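Local coordinates for protein BAG family molecular chaperone regulator 1 (Arabidopsis thaliana, PDB 4HWC) that probably acts as a co-chaperone, binding the ATPase domain of HSP70/HSC70 chaperones through its BAG domain and regulating programmed cell death and stress responses, at residues Ser10-Ser13 and Leu14-Arg18. Residues are numbered along the deposited sequence; the frame is centred on the assembly and turned at random.
Sequences SDIS and LEVDR
The carboxylate of Asp-17 turns one face to the carbonyl oxygen of Ser-13, whose O stands almost straight above CG at 3.0 Å. The same Ser-13 O accepts the backbone N-H of Asp-17, with N 2.9 Å away and tilted from the carbonyl plane. A water joins the two side chains: it donates to Asp-17 OD2 at 2.6 Å and is hydrogen-bonded to Ser-13 OG at 2.8 Å. Asp-17 OD1 forms a salt bridge with Arg-74, which probably offsets the closeness of acid and carbonyl. Serine suits its place because OG, anti to the backbone N (chi1 -179°), reaches the water without bulk. The other flat pair is Arg-18 on Glu-15, one turn of helix apart. Arg-18 grips the carboxylate side-on with two nitrogens, one to each oxygen: NE points nearly straight (171°) at Glu-15 OE1, which lies at the guanidinium edge, while NH2 reaches the syn lone pair of OE2 at 2.8 Å, an oxygen tilted from that plane. A bend at chi2 (46°) carries the Glu-15 carboxylate round to Arg-18. Replacing Glu-15 by an alanine would probably leave the guanidinium without this paired acceptor and freer to turn. All of this lies on helix 5-31 of the three-helix bundle that forms the BAG domain, and its inward side carries Ile-12 and Val-16. There Val-16 N donates to Ile-12 O at 2.8 Å within the carbonyl plane, and their CG2 methyls meet at 3.9 Å. These branched residues are buried: Ile-12 packs against helix 38-55 and Val-16 against helix 62-88, where compact, chargeless side chains fit between helices. Leu-14, itself exposed, brings CG to 3.2 Å from Ser-10 O, the carbonyl to which its own N is only weakly bonded.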
ATOM      1  N   SER A  10      -7.814  -5.390   9.932  1.00 38.97           N
ATOM      2  CA  SER A  10      -8.855  -5.192   8.927  1.00 40.50           C
ATOM      3  C   SER A  10      -9.038  -3.696   8.707  1.00 42.44           C
ATOM      4  O   SER A  10      -9.544  -3.264   7.672  1.00 41.81           O
ATOM      5  CB  SER A  10     -10.179  -5.812   9.386  1.00 44.24           C
ATOM      6  OG  SER A  10     -10.124  -7.227   9.354  1.00 51.87           O
ATOM      7  N   ASP A  11      -8.620  -2.915   9.700  1.00 38.53           N
ATOM      8  CA  ASP A  11      -8.711  -1.464   9.642  1.00 46.25           C
ATOM      9  C   ASP A  11      -7.610  -0.899   8.746  1.00 41.47           C
ATOM     10  O   ASP A  11      -7.863  -0.036   7.906  1.00 37.46           O
ATOM     11  CB  ASP A  11      -8.599  -0.881  11.049  1.00 44.99           C
ATOM     12  CG  ASP A  11      -8.338   0.610  11.042  1.00 50.70           C
ATOM     13  OD1 ASP A  11      -7.159   1.004  10.914  1.00 52.40           O
ATOM     14  OD2 ASP A  11      -9.311   1.387  11.153  1.00 58.83           O
ATOM     15  N   ILE A  12      -6.388  -1.380   8.947  1.00 33.37           N
ATOM     16  CA  ILE A  12      -5.251  -0.955   8.139  1.00 28.35           C
ATOM     17  C   ILE A  12      -5.566  -1.422   6.728  1.00 24.64           C
ATOM     18  O   ILE A  12      -5.219  -0.769   5.742  1.00 22.03           O
ATOM     19  CB  ILE A  12      -3.941  -1.629   8.618  1.00 29.29           C
ATOM     20  CG1 ILE A  12      -3.494  -1.007   9.942  1.00 30.35           C
ATOM     21  CG2 ILE A  12      -2.858  -1.512   7.548  1.00 21.42           C
ATOM     22  CD1 ILE A  12      -2.237  -1.615  10.524  1.00 26.02           C
ATOM     23  N   SER A  13      -6.238  -2.564   6.653  1.00 22.70           N
ATOM     24  CA  SER A  13      -6.620  -3.161   5.386  1.00 25.28           C
ATOM     25  C   SER A  13      -7.515  -2.226   4.578  1.00 23.73           C
ATOM     26  O   SER A  13      -7.405  -2.158   3.361  1.00 17.91           O
ATOM     27  CB  SER A  13      -7.350  -4.480   5.631  1.00 23.84           C
ATOM     28  OG  SER A  13      -7.712  -5.080   4.405  1.00 29.88           O
ATOM     29  N   LEU A  14      -8.402  -1.512   5.264  1.00 27.24           N
ATOM     30  CA  LEU A  14      -9.307  -0.582   4.597  1.00 26.85           C
ATOM     31  C   LEU A  14      -8.523   0.580   3.996  1.00 22.20           C
ATOM     32  O   LEU A  14      -8.835   1.048   2.905  1.00 22.25           O
ATOM     33  CB  LEU A  14     -10.350  -0.056   5.585  1.00 32.71           C
ATOM     34  CG  LEU A  14     -11.294  -1.098   6.194  1.00 36.27           C
ATOM     35  CD1 LEU A  14     -12.204  -0.431   7.213  1.00 43.04           C
ATOM     36  CD2 LEU A  14     -12.110  -1.757   5.095  1.00 37.44           C
ATOM     37  N   GLU A  15      -7.502   1.039   4.713  1.00 23.52           N
ATOM     38  CA  GLU A  15      -6.672   2.134   4.227  1.00 24.59           C
ATOM     39  C   GLU A  15      -5.795   1.644   3.080  1.00 21.50           C
ATOM     40  O   GLU A  15      -5.519   2.383   2.132  1.00 17.81           O
ATOM     41  CB  GLU A  15      -5.802   2.683   5.357  1.00 22.93           C
ATOM     42  CG  GLU A  15      -4.926   3.866   4.962  1.00 23.68           C
ATOM     43  CD  GLU A  15      -5.678   4.931   4.167  1.00 32.89           C
ATOM     44  OE1 GLU A  15      -6.919   5.022   4.293  1.00 31.46           O
ATOM     45  OE2 GLU A  15      -5.019   5.689   3.421  1.00 29.12           O
ATOM     46  N   VAL A  16      -5.345   0.398   3.167  1.00 18.41           N
ATOM     47  CA  VAL A  16      -4.532  -0.157   2.096  1.00 15.79           C
ATOM     48  C   VAL A  16      -5.419  -0.299   0.855  1.00 15.03           C
ATOM     49  O   VAL A  16      -4.942  -0.139  -0.268  1.00 12.80           O
ATOM     50  CB  VAL A  16      -3.933  -1.525   2.496  1.00 19.20           C
ATOM     51  CG1 VAL A  16      -3.221  -2.163   1.302  1.00 14.89           C
ATOM     52  CG2 VAL A  16      -2.933  -1.329   3.631  1.00 16.23           C
ATOM     53  N   ASP A  17      -6.706  -0.596   1.049  1.00 15.53           N
ATOM     54  CA  ASP A  17      -7.623  -0.714  -0.091  1.00 17.36           C
ATOM     55  C   ASP A  17      -7.680   0.622  -0.829  1.00 18.93           C
ATOM     56  O   ASP A  17      -7.637   0.675  -2.063  1.00 18.37           O
ATOM     57  CB  ASP A  17      -9.059  -1.048   0.349  1.00 24.13           C
ATOM     58  CG  ASP A  17      -9.191  -2.428   0.948  1.00 30.62           C
ATOM     59  OD1 ASP A  17      -8.376  -3.307   0.603  1.00 26.63           O
ATOM     60  OD2 ASP A  17     -10.127  -2.636   1.752  1.00 32.43           O
ATOM     61  N   ARG A  18      -7.794   1.698  -0.061  1.00 19.10           N
ATOM     62  CA  ARG A  18      -7.885   3.030  -0.636  1.00 19.86           C
ATOM     63  C   ARG A  18      -6.580   3.437  -1.300  1.00 17.23           C
ATOM     64  O   ARG A  18      -6.594   4.024  -2.375  1.00 14.24           O
ATOM     65  CB  ARG A  18      -8.257   4.052   0.436  1.00 21.82           C
ATOM     66  CG  ARG A  18      -8.726   5.394  -0.127  1.00 29.12           C
ATOM     67  CD  ARG A  18      -8.906   6.413   0.981  1.00 27.98           C
ATOM     68  NE  ARG A  18      -7.625   6.760   1.588  1.00 23.92           N
ATOM     69  CZ  ARG A  18      -6.756   7.617   1.061  1.00 32.79           C
ATOM     70  NH1 ARG A  18      -7.030   8.225  -0.088  1.00 31.29           N
ATOM     71  NH2 ARG A  18      -5.610   7.859   1.680  1.00 29.08           N
TER
HETATM   72  O   HOH W   1     -10.301  -4.531   3.516  1.00 39.44           O